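Local coordinates for protein putative SnoaL-like polyketide cyclase (Shewanella putrefaciens, PDB 3GZB) that is of unknown biological role but has a SnoaL-like domain of the NTF2 clan and may act as a polyketide cyclase, at residues 6-10 and 11-15; 109-113 and 114-118. All coordinates share one frame; numbering follows the deposited sequence.

Contact 1. Residues 6-10 and 11-15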
loop_
_atom_site.group_PDB
_atom_site.type_symbol
_atom_site.label_atom_id
_atom_site.label_comp_id
_atom_site.label_asym_id
_atom_site.label_seq_id
_atom_site.Cartn_x
_atom_site.Cartn_y
_atom_site.Cartn_z
ATOM N N LEU A 6 4.736 0.471 -23.564
ATOM C CA LEU A 6 5.684 1.566 -23.621
ATOM C C LEU A 6 6.048 1.956 -22.194
ATOM O O LEU A 6 5.167 2.202 -21.415
ATOM C CB LEU A 6 5.046 2.780 -24.292
ATOM C CG LEU A 6 4.774 2.700 -25.794
ATOM C CD1 LEU A 6 4.449 4.093 -26.274
ATOM C CD2 LEU A 6 5.992 2.170 -26.504
ATOM N N VAL A 7 7.328 1.981 -21.894
ATOM C CA VAL A 7 7.802 2.446 -20.571
ATOM C C VAL A 7 7.980 3.961 -20.697
ATOM O O VAL A 7 8.751 4.436 -21.521
ATOM C CB VAL A 7 9.122 1.805 -20.177
ATOM C CG1 VAL A 7 9.634 2.406 -18.851
ATOM C CG2 VAL A 7 8.937 0.288 -20.019
ATOM N N ILE A 8 7.271 4.673 -19.817
ATOM C CA ILE A 8 7.106 6.138 -19.829
ATOM C C ILE A 8 7.537 6.659 -18.430
ATOM O O ILE A 8 7.017 6.158 -17.444
ATOM C CB ILE A 8 5.569 6.421 -20.017
ATOM C CG1 ILE A 8 5.100 5.960 -21.405
ATOM C CG2 ILE A 8 5.184 7.880 -19.798
ATOM C CD1 ILE A 8 5.935 6.499 -22.458
ATOM N N PRO A 9 8.418 7.666 -18.329
ATOM C CA PRO A 9 8.604 8.267 -17.019
ATOM C C PRO A 9 7.297 8.900 -16.563
ATOM O O PRO A 9 6.615 9.550 -17.355
ATOM C CB PRO A 9 9.667 9.349 -17.258
ATOM C CG PRO A 9 9.707 9.590 -18.666
ATOM C CD PRO A 9 9.095 8.432 -19.385
ATOM N N VAL A 10 6.921 8.737 -15.306
ATOM C CA VAL A 10 5.673 9.293 -14.797
ATOM C C VAL A 10 5.715 10.856 -14.882
ATOM O O VAL A 10 4.673 11.478 -15.071
ATOM C CB VAL A 10 5.325 8.778 -13.415
ATOM C CG1 VAL A 10 3.971 9.299 -12.926
ATOM C CG2 VAL A 10 5.245 7.235 -13.434
ATOM N N SER A 11 6.892 11.442 -14.771
ATOM C CA SER A 11 7.035 12.876 -14.969
ATOM C C SER A 11 6.494 13.321 -16.330
ATOM O O SER A 11 6.008 14.455 -16.434
ATOM C CB SER A 11 8.495 13.272 -14.845
ATOM O OG SER A 11 9.308 12.652 -15.822
ATOM N N ALA A 12 6.579 12.458 -17.352
ATOM C CA ALA A 12 6.021 12.823 -18.671
ATOM C C ALA A 12 4.499 12.729 -18.738
ATOM O O ALA A 12 3.934 13.231 -19.689
ATOM C CB ALA A 12 6.637 11.950 -19.827
ATOM N N GLN A 13 3.858 12.047 -17.794
ATOM C CA GLN A 13 2.408 11.934 -17.653
ATOM C C GLN A 13 1.810 12.979 -16.727
ATOM O O GLN A 13 0.606 13.195 -16.730
ATOM C CB GLN A 13 2.022 10.535 -17.133
ATOM C CG GLN A 13 2.575 9.406 -17.957
ATOM C CD GLN A 13 2.199 8.062 -17.367
ATOM O OE1 GLN A 13 2.413 7.792 -16.180
ATOM N NE2 GLN A 13 1.567 7.234 -18.200
ATOM N N ALA A 14 2.668 13.587 -15.889
ATOM C CA ALA A 14 2.197 14.414 -14.778
ATOM C C ALA A 14 1.447 15.631 -15.220
ATOM O O ALA A 14 0.580 16.101 -14.487
ATOM C CB ALA A 14 3.369 14.853 -13.867
ATOM N N ASN A 15 1.726 16.102 -16.411
ATOM C CA ASN A 15 1.105 17.327 -16.896
ATOM C C ASN A 15 0.081 17.084 -18.000
ATOM O O ASN A 15 -0.255 18.019 -18.716
ATOM C CB ASN A 15 2.210 18.347 -17.307
ATOM C CG ASN A 15 2.977 18.860 -16.104
ATOM O OD1 ASN A 15 2.441 19.638 -15.278
ATOM N ND2 ASN A 15 4.177 18.349 -15.917
#
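Val10 and Gln13, three residues apart, meet through both backbone and side chains. The carbonyl oxygen of Val10 accepts a hydrogen bond from the backbone N of Gln13 at 2.9 Å, the donor standing well above the carbonyl plane. One residue earlier the pattern repeats, with Ala12 N also 2.9 Å from Pro9 O. With these two turns overlapping, the chain bends round and the Gln13 side chain crosses Val10 at a slant. Its CG lies anti to the carbonyl carbon, beside the backbone N (chi1 -54°), and the extended chi2 brings OE1 up to the valine. There OE1 rests 3.8 Å from Val10 CA and 3.9 Å from Val10 CG1, a van der Waals approach to the valine's aliphatic surface.

Ser11 lies against the proline: its OG is 3.6 Å from Pro9 CB, while Ala12 CB packs 4.0 Å from Pro9 CG. In the modelled conformer, one of two, Ile8 CG2 also crosses the Gln13 chain near CG, a contact that is doubtful for that reason.

Outside the segment, Val10 touches Val27 and Ser11 touches Asp31, both on helix 21-34; Val10 and Ala14 both touch Met19. The arrangement is that of two overlapping beta turns, Pro9 to Ala12 and Val10 to Gln13, each closed by a bond from N-H of residue i+3 to the carbonyl of residue i, here set in the N-terminal segment and laid against helix 21-34.

Contact 2. Residues 109-113 and 114-118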
loop_
_atom_site.group_PDB
_atom_site.type_symbol
_atom_site.label_atom_id
_atom_site.label_comp_id
_atom_site.label_asym_id
_atom_site.label_seq_id
_atom_site.Cartn_x
_atom_site.Cartn_y
_atom_site.Cartn_z
ATOM N N PHE A 109 23.686 -5.176 -0.976
ATOM C CA PHE A 109 22.776 -6.312 -1.049
ATOM C C PHE A 109 23.454 -7.619 -0.599
ATOM O O PHE A 109 22.934 -8.699 -0.895
ATOM C CB PHE A 109 22.260 -6.464 -2.487
ATOM C CG PHE A 109 21.412 -5.327 -2.948
ATOM C CD1 PHE A 109 21.996 -4.194 -3.525
ATOM C CD2 PHE A 109 20.051 -5.367 -2.771
ATOM C CE1 PHE A 109 21.176 -3.140 -3.939
ATOM C CE2 PHE A 109 19.252 -4.310 -3.173
ATOM C CZ PHE A 109 19.843 -3.225 -3.768
ATOM N N GLY A 110 24.597 -7.533 0.075
ATOM C CA GLY A 110 25.326 -8.751 0.484
ATOM C C GLY A 110 26.081 -9.497 -0.615
ATOM O O GLY A 110 26.416 -10.663 -0.437
ATOM N N LYS A 111 26.351 -8.828 -1.739
ATOM C CA LYS A 111 26.991 -9.419 -2.911
ATOM C C LYS A 111 28.188 -8.570 -3.346
ATOM O O LYS A 111 28.221 -8.028 -4.441
ATOM C CB LYS A 111 25.993 -9.593 -4.060
ATOM C CG LYS A 111 24.794 -10.467 -3.709
ATOM C CD LYS A 111 25.105 -11.915 -3.529
ATOM C CE LYS A 111 23.833 -12.649 -3.119
ATOM N NZ LYS A 111 23.965 -14.125 -3.158
ATOM N N PRO A 112 29.180 -8.433 -2.457
ATOM C CA PRO A 112 30.330 -7.597 -2.820
ATOM C C PRO A 112 31.109 -8.113 -4.052
ATOM O O PRO A 112 31.274 -9.326 -4.274
ATOM C CB PRO A 112 31.207 -7.643 -1.560
ATOM C CG PRO A 112 30.860 -8.975 -0.916
ATOM C CD PRO A 112 29.353 -9.056 -1.131
ATOM N N GLY A 113 31.553 -7.158 -4.869
ATOM C CA GLY A 113 32.307 -7.447 -6.071
ATOM C C GLY A 113 31.502 -8.028 -7.216
ATOM O O GLY A 113 32.073 -8.433 -8.220
ATOM N N LYS A 114 30.179 -8.077 -7.052
ATOM C CA LYS A 114 29.265 -8.542 -8.091
ATOM C C LYS A 114 28.327 -7.424 -8.474
ATOM O O LYS A 114 28.147 -6.447 -7.739
ATOM C CB LYS A 114 28.402 -9.698 -7.558
ATOM C CG LYS A 114 29.134 -11.003 -7.387
ATOM C CD LYS A 114 28.262 -11.976 -6.591
ATOM C CE LYS A 114 28.653 -13.433 -6.795
ATOM N NZ LYS A 114 27.642 -14.356 -6.166
ATOM N N ILE A 115 27.714 -7.613 -9.632
ATOM C CA ILE A 115 26.619 -6.775 -10.112
ATOM C C ILE A 115 25.326 -7.562 -9.890
ATOM O O ILE A 115 25.234 -8.749 -10.251
ATOM C CB ILE A 115 26.768 -6.394 -11.618
ATOM C CG1 ILE A 115 28.063 -5.599 -11.868
ATOM C CG2 ILE A 115 25.542 -5.615 -12.108
ATOM C CD1 ILE A 115 28.182 -4.314 -11.064
ATOM N N ILE A 116 24.358 -6.904 -9.253
ATOM C CA ILE A 116 23.061 -7.511 -8.942
ATOM C C ILE A 116 21.971 -6.841 -9.766
ATOM O O ILE A 116 22.127 -5.733 -10.303
ATOM C CB ILE A 116 22.722 -7.533 -7.398
ATOM C CG1 ILE A 116 22.581 -6.139 -6.802
ATOM C CG2 ILE A 116 23.741 -8.440 -6.675
ATOM C CD1 ILE A 116 21.231 -5.372 -7.088
ATOM N N ASP A 117 20.850 -7.549 -9.900
ATOM C CA ASP A 117 19.665 -7.023 -10.583
ATOM C C ASP A 117 18.458 -7.622 -9.874
ATOM O O ASP A 117 18.226 -8.844 -9.941
ATOM C CB ASP A 117 19.744 -7.483 -12.047
ATOM C CG ASP A 117 18.796 -6.747 -12.992
ATOM O OD1 ASP A 117 17.802 -6.183 -12.549
ATOM O OD2 ASP A 117 19.040 -6.813 -14.241
ATOM N N VAL A 118 17.703 -6.799 -9.155
ATOM C CA VAL A 118 16.533 -7.261 -8.427
ATOM C C VAL A 118 15.348 -6.343 -8.687
ATOM O O VAL A 118 15.531 -5.140 -8.933
ATOM C CB VAL A 118 16.772 -7.321 -6.876
ATOM C CG1 VAL A 118 17.863 -8.377 -6.565
ATOM C CG2 VAL A 118 17.195 -5.969 -6.245
#
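Ile116 packs against both Phe109 and Lys111 as the loop folds back over the start of strand 115-129. From its CB two branches diverge. CG2 takes the lysine side, 3.6 Å from Lys111 CB and also close to Lys111 CG, where the two side chains cross at about a right angle. CG1 sits between the backbone N and the carbonyl carbon, a rotation (chi1 64°) that turns it up to the phenylalanine, 3.9 Å from Phe109 CD1. At the tip, CD1 lies over one face of the ring, 3.9 Å from the Phe109 ring centroid and 17° off the normal: a CH-pi contact, displaced toward the rim at CD1 and CE1. Farther along the strand, Val118 CG2 approaches Phe109 CE2 obliquely at 4.1 Å. Replacing Phe109 by an alanine would probably leave the Ile116 methyl without its aromatic face and open a gap beside Val118.

The return of the chain is made by a type II turn from Lys111 to Lys114, with Gly113 at its third position in a positive-phi conformation. Lys114 N closes it by a hydrogen bond to Lys111 O, a long 3.3 Å. The two lysine ammonium groups gather at the C-terminus: Lys114 NZ forms a salt bridge with Gln154 OXT, and Lys111 NZ is hydrogen-bonded to O of the same terminal carboxylate and to the carbonyl oxygen of Leu151. Phe109 also meets Phe102 edge-to-face, with a bound MPD, probably from the crystallisation liquor, close by. Backbone bonds pair Ile116 with Gly104 and Val118 with Phe102; the 109-114 loop is part of the connection between strand 93-103 and its antiparallel neighbour 115-129 in the curved sheet of an NTF2-like fold.

Contact 1 comes first along the chain, in the N-terminal segment ahead of helix 21-34, and closes long before contact 2 opens at the loop leading into strand 115-129. Their centres are about 29 Å apart and their nearest atoms about 13 Å, so they do not touch, and they share no helix or strand. Contact 1 lies at the surface and sets the N-terminal segment against helix 21-34. Contact 2, partly buried, lies at the start of a strand of the mixed sheet, with the loop before it, where the C-terminal carboxylate and helix 144-151 meet them. The two thus belong to separate parts of the SnoaL-like fold.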